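Phosphoribosylaminoimidazole-succinocarboxamide synthase (Saccharomyces cerevisiae, PDB 2CNQ) joins aspartate to the carboxylate of the purine precursor CAIR at the expense of ATP, forming SAICAR in de novo purine biosynthesis. Local coordinates at residues A[74-79]-A[107-112]; A[193-198]-A[218-223]. All blocks are in the same frame, centred on the assembly; numbering follows the deposited sequence. Where two conformers were deposited one is given.

Contact 1: residues A[74-79]-A[107-112]. With ADP (adenosine-5'-diphosphate), chain B.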
loop_
_atom_site.group_PDB
_atom_site.type_symbol
_atom_site.label_atom_id
_atom_site.label_comp_id
_atom_site.label_asym_id
_atom_site.label_seq_id
_atom_site.Cartn_x
_atom_site.Cartn_y
_atom_site.Cartn_z
ATOM N N ASN A 74 0.005 -11.223 -10.373
ATOM C CA ASN A 74 0.339 -9.856 -10.085
ATOM C C ASN A 74 0.793 -9.135 -11.314
ATOM O O ASN A 74 0.982 -9.710 -12.358
ATOM C CB ASN A 74 1.343 -9.785 -8.959
ATOM C CG ASN A 74 2.648 -10.367 -9.345
ATOM O OD1 ASN A 74 3.242 -9.949 -10.333
ATOM N ND2 ASN A 74 3.102 -11.342 -8.608
ATOM N N HIS A 75 0.977 -7.845 -11.171
ATOM C CA HIS A 75 1.307 -7.005 -12.294
ATOM C C HIS A 75 2.749 -6.987 -12.671
ATOM O O HIS A 75 3.103 -6.327 -13.621
ATOM C CB HIS A 75 0.836 -5.583 -12.089
ATOM C CG HIS A 75 1.471 -4.834 -11.004
ATOM N ND1 HIS A 75 1.304 -3.479 -10.968
ATOM C CD2 HIS A 75 2.242 -5.175 -9.966
ATOM C CE1 HIS A 75 1.946 -3.023 -9.928
ATOM N NE2 HIS A 75 2.517 -4.029 -9.298
ATOM N N LEU A 76 3.608 -7.673 -11.952
ATOM C CA LEU A 76 5.004 -7.562 -12.282
ATOM C C LEU A 76 5.266 -8.174 -13.633
ATOM O O LEU A 76 4.769 -9.237 -13.942
ATOM C CB LEU A 76 5.831 -8.305 -11.284
ATOM C CG LEU A 76 5.726 -7.807 -9.873
ATOM C CD1 LEU A 76 6.560 -8.688 -8.981
ATOM C CD2 LEU A 76 6.130 -6.354 -9.761
ATOM N N VAL A 77 6.099 -7.535 -14.423
ATOM C CA VAL A 77 6.649 -8.144 -15.589
ATOM C C VAL A 77 7.721 -9.109 -15.120
ATOM O O VAL A 77 8.559 -8.801 -14.321
ATOM C CB VAL A 77 7.212 -7.101 -16.518
ATOM C CG1 VAL A 77 7.938 -7.728 -17.679
ATOM C CG2 VAL A 77 6.109 -6.204 -17.011
ATOM N N ASP A 78 7.752 -10.256 -15.741
ATOM C CA ASP A 78 8.871 -11.138 -15.554
ATOM C C ASP A 78 10.156 -10.476 -16.025
ATOM O O ASP A 78 10.249 -9.908 -17.109
ATOM C CB ASP A 78 8.657 -12.402 -16.357
ATOM C CG ASP A 78 7.534 -13.241 -15.826
ATOM O OD1 ASP A 78 7.000 -12.945 -14.734
ATOM O OD2 ASP A 78 7.183 -14.222 -16.506
ATOM N N ILE A 79 11.148 -10.521 -15.185
ATOM C CA ILE A 79 12.444 -10.055 -15.589
ATOM C C ILE A 79 13.208 -11.363 -15.809
ATOM O O ILE A 79 13.257 -12.178 -14.886
ATOM C CB ILE A 79 13.013 -9.149 -14.489
ATOM C CG1 ILE A 79 12.138 -7.901 -14.293
ATOM C CG2 ILE A 79 14.418 -8.695 -14.835
ATOM C CD1 ILE A 79 11.882 -7.144 -15.554
ATOM N N LEU A 107 9.437 -0.765 -10.507
ATOM C CA LEU A 107 8.927 -2.022 -10.979
ATOM C C LEU A 107 8.489 -1.845 -12.387
ATOM O O LEU A 107 7.890 -0.862 -12.745
ATOM C CB LEU A 107 7.769 -2.491 -10.130
ATOM C CG LEU A 107 8.184 -2.750 -8.699
ATOM C CD1 LEU A 107 6.982 -3.019 -7.882
ATOM C CD2 LEU A 107 9.131 -3.892 -8.594
ATOM N N LEU A 108 8.773 -2.839 -13.177
ATOM C CA LEU A 108 8.263 -2.933 -14.514
ATOM C C LEU A 108 7.003 -3.734 -14.395
ATOM O O LEU A 108 7.049 -4.865 -13.945
ATOM C CB LEU A 108 9.280 -3.635 -15.378
ATOM C CG LEU A 108 8.977 -3.648 -16.828
ATOM C CD1 LEU A 108 9.088 -2.272 -17.392
ATOM C CD2 LEU A 108 9.919 -4.586 -17.510
ATOM N N VAL A 109 5.890 -3.128 -14.740
ATOM C CA VAL A 109 4.628 -3.753 -14.492
ATOM C C VAL A 109 3.803 -3.696 -15.720
ATOM O O VAL A 109 3.914 -2.835 -16.562
ATOM C CB VAL A 109 3.886 -3.106 -13.317
ATOM C CG1 VAL A 109 4.757 -3.136 -12.074
ATOM C CG2 VAL A 109 3.450 -1.733 -13.609
ATOM N N HIS A 110 2.922 -4.648 -15.807
ATOM C CA HIS A 110 1.948 -4.654 -16.821
ATOM C C HIS A 110 0.870 -3.664 -16.479
ATOM O O HIS A 110 0.374 -3.630 -15.380
ATOM C CB HIS A 110 1.313 -6.029 -16.856
ATOM C CG HIS A 110 2.234 -7.101 -17.314
ATOM N ND1 HIS A 110 2.574 -7.255 -18.637
ATOM C CD2 HIS A 110 2.879 -8.080 -16.638
ATOM C CE1 HIS A 110 3.403 -8.276 -18.752
ATOM N NE2 HIS A 110 3.586 -8.812 -17.559
ATOM N N LYS A 111 0.497 -2.870 -17.444
ATOM C CA LYS A 111 -0.632 -1.999 -17.305
ATOM C C LYS A 111 -1.835 -2.876 -17.191
ATOM O O LYS A 111 -2.059 -3.715 -18.025
ATOM C CB LYS A 111 -0.589 -1.047 -18.495
ATOM C CG LYS A 111 -1.586 0.058 -18.443
ATOM C CD LYS A 111 -1.602 0.915 -19.730
ATOM C CE LYS A 111 -0.213 1.255 -20.412
ATOM N NZ LYS A 111 -0.208 1.980 -21.823
ATOM N N HIS A 112 -2.637 -2.681 -16.184
ATOM C CA HIS A 112 -3.839 -3.451 -16.053
ATOM C C HIS A 112 -4.988 -2.552 -15.911
ATOM O O HIS A 112 -4.889 -1.468 -15.374
ATOM C CB HIS A 112 -3.778 -4.370 -14.851
ATOM C CG HIS A 112 -3.078 -5.635 -15.151
ATOM N ND1 HIS A 112 -3.637 -6.584 -15.965
ATOM C CD2 HIS A 112 -1.865 -6.102 -14.795
ATOM C CE1 HIS A 112 -2.802 -7.589 -16.094
ATOM N NE2 HIS A 112 -1.717 -7.318 -15.403
HETATM P PB ADP B . -1.941 7.262 -5.464
HETATM O O1B ADP B . -1.933 6.310 -4.361
HETATM O O2B ADP B . -3.224 7.281 -6.183
HETATM O O3B ADP B . -1.561 8.633 -5.189
HETATM P PA ADP B . 0.518 6.091 -6.318
HETATM O O1A ADP B . 0.437 4.978 -5.370
HETATM O O2A ADP B . 1.488 7.150 -6.092
HETATM O O3A ADP B . -0.903 6.726 -6.540
HETATM O "O5'" ADP B . 0.787 5.559 -7.770
HETATM C "C5'" ADP B . 0.327 4.330 -8.287
HETATM C "C4'" ADP B . -0.768 4.589 -9.278
HETATM O "O4'" ADP B . -0.679 3.547 -10.247
HETATM C "C3'" ADP B . -2.147 4.485 -8.702
HETATM O "O3'" ADP B . -3.051 5.233 -9.478
HETATM C "C2'" ADP B . -2.468 3.029 -8.903
HETATM O "O2'" ADP B . -3.831 2.743 -8.861
HETATM C "C1'" ADP B . -1.885 2.811 -10.248
HETATM N N9 ADP B . -1.549 1.461 -10.588
HETATM C C8 ADP B . -1.032 0.537 -9.776
HETATM N N7 ADP B . -0.734 -0.574 -10.398
HETATM C C5 ADP B . -1.084 -0.352 -11.675
HETATM C C6 ADP B . -1.007 -1.110 -12.866
HETATM N N6 ADP B . -0.497 -2.325 -12.871
HETATM N N1 ADP B . -1.521 -0.611 -13.984
HETATM C C2 ADP B . -1.996 0.630 -13.981
HETATM N N3 ADP B . -2.046 1.463 -12.952
HETATM C C4 ADP B . -1.596 0.953 -11.807
HETATM O O HOH W 1 0.314 -8.949 -14.976
HETATM O O HOH W 2 5.339 -10.885 -17.137
#
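V109 sets its CG1 methyl over the face of the H75 imidazole, 3.5 Å from the ring centroid and 9° off the ring normal, a CH-pi contact between side chains that run side by side. With CG between the backbone N and the carbonyl carbon, the crowded position (chi1 65°), the H75 ring lies beside V109. Next along, L76 CD2 meets L107 CD1 at 3.9 Å, while V77 CG1 and I79 CD1 both reach L108 CD2. This apolar side also lines a second pocket, seen with aminoimidazole carboxamide ribonucleotide or AMP bound. The other V77 methyl, CG2, covers one face of the H110 ring, 3.7 Å from its centroid, in a second CH-pi contact.

Two backbone bonds fasten segment 74-79 to strand 107-110: H110 N to H75 O at 2.8 Å and V77 N to L108 O at 2.9 Å. They flank a single bridge between L76 and V109. An Asx turn, L76 N on N74 OD1, closes at the start of the segment. At the outer edge, one water joins D78 N to H110 NE2.

The polar end grips adenine. ADP N6 donates to H75 ND1 at 2.9 Å and also to H110 O, while H112 N donates to ADP N1 at 3.2 Å. F33 meets the H75 ring edge-to-face, and F65 of helix 53-67 also packs on it. Because H75 ND1 accepts from N6, it is probably unprotonated here; with H110 O and H112 N it reads the amino group and N1 together, a pattern that would probably discriminate against guanine.

Contact 2: residues A[193-198]-A[218-223]. With ADP (adenosine-5'-diphosphate), chain B.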
loop_
_atom_site.group_PDB
_atom_site.type_symbol
_atom_site.label_atom_id
_atom_site.label_comp_id
_atom_site.label_asym_id
_atom_site.label_seq_id
_atom_site.Cartn_x
_atom_site.Cartn_y
_atom_site.Cartn_z
ATOM N N GLU A 193 -13.429 -11.862 -1.413
ATOM C CA GLU A 193 -12.950 -13.111 -0.919
ATOM C C GLU A 193 -11.479 -13.246 -1.131
ATOM O O GLU A 193 -10.792 -13.725 -0.265
ATOM C CB GLU A 193 -13.696 -14.243 -1.545
ATOM C CG GLU A 193 -15.105 -14.271 -1.045
ATOM C CD GLU A 193 -15.855 -15.462 -1.486
ATOM O OE1 GLU A 193 -16.964 -15.646 -0.990
ATOM O OE2 GLU A 193 -15.354 -16.200 -2.342
ATOM N N LEU A 194 -10.987 -12.799 -2.260
ATOM C CA LEU A 194 -9.588 -12.910 -2.527
ATOM C C LEU A 194 -8.844 -12.011 -1.587
ATOM O O LEU A 194 -7.829 -12.385 -1.046
ATOM C CB LEU A 194 -9.301 -12.522 -3.947
ATOM C CG LEU A 194 -7.840 -12.505 -4.338
ATOM C CD1 LEU A 194 -7.228 -13.869 -4.141
ATOM C CD2 LEU A 194 -7.699 -12.060 -5.751
ATOM N N ALA A 195 -9.321 -10.806 -1.408
ATOM C CA ALA A 195 -8.620 -9.888 -0.549
ATOM C C ALA A 195 -8.511 -10.446 0.841
ATOM O O ALA A 195 -7.473 -10.350 1.457
ATOM C CB ALA A 195 -9.334 -8.567 -0.543
ATOM N N VAL A 196 -9.584 -11.003 1.366
ATOM C CA VAL A 196 -9.534 -11.548 2.693
ATOM C C VAL A 196 -8.601 -12.725 2.724
ATOM O O VAL A 196 -7.861 -12.877 3.667
ATOM C CB VAL A 196 -10.921 -11.902 3.199
ATOM C CG1 VAL A 196 -10.858 -12.783 4.401
ATOM C CG2 VAL A 196 -11.671 -10.619 3.482
ATOM N N LYS A 197 -8.620 -13.544 1.708
ATOM C CA LYS A 197 -7.742 -14.675 1.671
ATOM C C LYS A 197 -6.295 -14.244 1.698
ATOM O O LYS A 197 -5.500 -14.765 2.441
ATOM C CB LYS A 197 -8.030 -15.479 0.439
ATOM C CG LYS A 197 -7.369 -16.802 0.461
ATOM C CD LYS A 197 -7.687 -17.614 -0.753
ATOM C CE LYS A 197 -9.074 -18.136 -0.741
ATOM N NZ LYS A 197 -9.214 -19.231 -1.746
ATOM N N LEU A 198 -5.957 -13.278 0.854
ATOM C CA LEU A 198 -4.602 -12.793 0.812
ATOM C C LEU A 198 -4.233 -12.183 2.118
ATOM O O LEU A 198 -3.179 -12.437 2.656
ATOM C CB LEU A 198 -4.410 -11.795 -0.305
ATOM C CG LEU A 198 -4.695 -12.290 -1.702
ATOM C CD1 LEU A 198 -4.524 -11.177 -2.679
ATOM C CD2 LEU A 198 -3.819 -13.453 -2.065
ATOM N N PHE A 218 -5.265 -3.197 -0.590
ATOM C CA PHE A 218 -4.794 -3.781 -1.818
ATOM C C PHE A 218 -5.404 -3.010 -2.959
ATOM O O PHE A 218 -6.430 -2.405 -2.830
ATOM C CB PHE A 218 -5.248 -5.214 -1.937
ATOM C CG PHE A 218 -4.752 -6.140 -0.893
ATOM C CD1 PHE A 218 -3.413 -6.340 -0.694
ATOM C CD2 PHE A 218 -5.636 -6.854 -0.140
ATOM C CE1 PHE A 218 -2.986 -7.263 0.205
ATOM C CE2 PHE A 218 -5.210 -7.774 0.779
ATOM C CZ PHE A 218 -3.896 -7.979 0.954
ATOM N N GLU A 219 -4.778 -3.142 -4.101
ATOM C CA GLU A 219 -5.364 -2.787 -5.345
ATOM C C GLU A 219 -5.329 -3.965 -6.237
ATOM O O GLU A 219 -4.361 -4.695 -6.291
ATOM C CB GLU A 219 -4.662 -1.626 -6.001
ATOM C CG GLU A 219 -4.751 -0.391 -5.172
ATOM C CD GLU A 219 -4.295 0.849 -5.853
ATOM O OE1 GLU A 219 -3.993 1.808 -5.116
ATOM O OE2 GLU A 219 -4.248 0.864 -7.092
ATOM N N PHE A 220 -6.423 -4.145 -6.924
ATOM C CA PHE A 220 -6.570 -5.225 -7.852
ATOM C C PHE A 220 -6.875 -4.695 -9.215
ATOM O O PHE A 220 -7.590 -3.726 -9.374
ATOM C CB PHE A 220 -7.756 -6.084 -7.459
ATOM C CG PHE A 220 -7.625 -6.899 -6.193
ATOM C CD1 PHE A 220 -6.426 -7.130 -5.557
ATOM C CD2 PHE A 220 -8.748 -7.475 -5.636
ATOM C CE1 PHE A 220 -6.397 -7.926 -4.425
ATOM C CE2 PHE A 220 -8.671 -8.285 -4.523
ATOM C CZ PHE A 220 -7.511 -8.511 -3.947
ATOM N N GLY A 221 -6.363 -5.385 -10.190
ATOM C CA GLY A 221 -6.761 -5.251 -11.548
ATOM C C GLY A 221 -7.533 -6.452 -11.962
ATOM O O GLY A 221 -7.707 -7.410 -11.222
ATOM N N ILE A 222 -8.003 -6.386 -13.182
ATOM C CA ILE A 222 -8.754 -7.462 -13.733
ATOM C C ILE A 222 -8.262 -7.657 -15.131
ATOM O O ILE A 222 -8.216 -6.747 -15.923
ATOM C CB ILE A 222 -10.264 -7.177 -13.664
ATOM C CG1 ILE A 222 -11.070 -8.336 -14.236
ATOM C CG2 ILE A 222 -10.647 -5.867 -14.334
ATOM C CD1 ILE A 222 -11.077 -9.540 -13.392
ATOM N N ASP A 223 -7.891 -8.873 -15.430
ATOM C CA ASP A 223 -7.531 -9.254 -16.772
ATOM C C ASP A 223 -8.741 -9.908 -17.332
ATOM O O ASP A 223 -9.049 -11.068 -17.036
ATOM C CB ASP A 223 -6.379 -10.234 -16.768
ATOM C CG ASP A 223 -6.021 -10.670 -18.143
ATOM O OD1 ASP A 223 -6.847 -10.505 -19.066
ATOM O OD2 ASP A 223 -4.908 -11.166 -18.304
HETATM P PB ADP B . -1.941 7.262 -5.464
HETATM O O1B ADP B . -1.933 6.310 -4.361
HETATM O O2B ADP B . -3.224 7.281 -6.183
HETATM O O3B ADP B . -1.561 8.633 -5.189
HETATM P PA ADP B . 0.518 6.091 -6.318
HETATM O O1A ADP B . 0.437 4.978 -5.370
HETATM O O2A ADP B . 1.488 7.150 -6.092
HETATM O O3A ADP B . -0.903 6.726 -6.540
HETATM O "O5'" ADP B . 0.787 5.559 -7.770
HETATM C "C5'" ADP B . 0.327 4.330 -8.287
HETATM C "C4'" ADP B . -0.768 4.589 -9.278
HETATM O "O4'" ADP B . -0.679 3.547 -10.247
HETATM C "C3'" ADP B . -2.147 4.485 -8.702
HETATM O "O3'" ADP B . -3.051 5.233 -9.478
HETATM C "C2'" ADP B . -2.468 3.029 -8.903
HETATM O "O2'" ADP B . -3.831 2.743 -8.861
HETATM C "C1'" ADP B . -1.885 2.811 -10.248
HETATM N N9 ADP B . -1.549 1.461 -10.588
HETATM C C8 ADP B . -1.032 0.537 -9.776
HETATM N N7 ADP B . -0.734 -0.574 -10.398
HETATM C C5 ADP B . -1.084 -0.352 -11.675
HETATM C C6 ADP B . -1.007 -1.110 -12.866
HETATM N N6 ADP B . -0.497 -2.325 -12.871
HETATM N N1 ADP B . -1.521 -0.611 -13.984
HETATM C C2 ADP B . -1.996 0.630 -13.981
HETATM N N3 ADP B . -2.046 1.463 -12.952
HETATM C C4 ADP B . -1.596 0.953 -11.807
#
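F218 turns the edge of its ring to helix 193-198: CE2 lies 3.5 Å from A195 O, near the ring plane, and CD2 packs against A195 CB. Its CZ reaches L198 CB, 4.1 Å away and oblique to the ring.

E219, next in the strand, has its carboxylate on the nucleotide. The chain is extended beyond CG, and OE2 accepts a 2.6 Å hydrogen bond from ADP O2'. OE1 forms a salt bridge with K217 NZ, which probably offsets the nearby carboxylates of D233 and E118. An alanine here would probably leave the ribose hydroxyl without this acceptor and K217 without this charge partner.

F220 returns to the helix and enters end-on, CZ leading. CZ stands 3.8 Å from A195 CA at the ring edge, with A195 CB close by. L194 CD2 and L198 CD1 approach obliquely, at 4.0 Å from F220 CZ and 4.1 Å from F220 CE1 respectively; L198 meets the ring tip to tip. L194 makes its approach with CG anti to the backbone N (chi1 176°). The small A195 thus receives both phenylalanine rings, and the contact is carried by carbon packing.

Beyond F220 the strand moves off from this part of the helix. The short axes are 10.3 Å apart at closest approach and their directions differ by 134°, as helix 185-209 lies across one face of the mixed sheet. Strand 211-223 runs between 113-122 and 228-245; A195 also packs on V119 and V121 of the former, while L194 reaches I229 of the latter.

Contacts 1 and 2 meet at the same adenosine. The 74-79/107-112 pair holds the N6 and N1 edge of the adenine, whereas strand 218-223 supplies, through E219, the acceptor for the ribose 2'-hydroxyl from the face turned away from the helix. Their centres are 16 Å apart and their nearest atoms about 4 Å, without touching. Contact 1 ties the loop after edge strand 73-74 of the mixed sheet to edge strand 106-110 of the antiparallel sheet; contact 2 packs a helix on the mixed sheet. Held by H75, H110 and H112 on one side and E219 on the other, ADP bridges the two contacts. K19, V20 and R21 add hydrogen bonds from the antiparallel sheet's side.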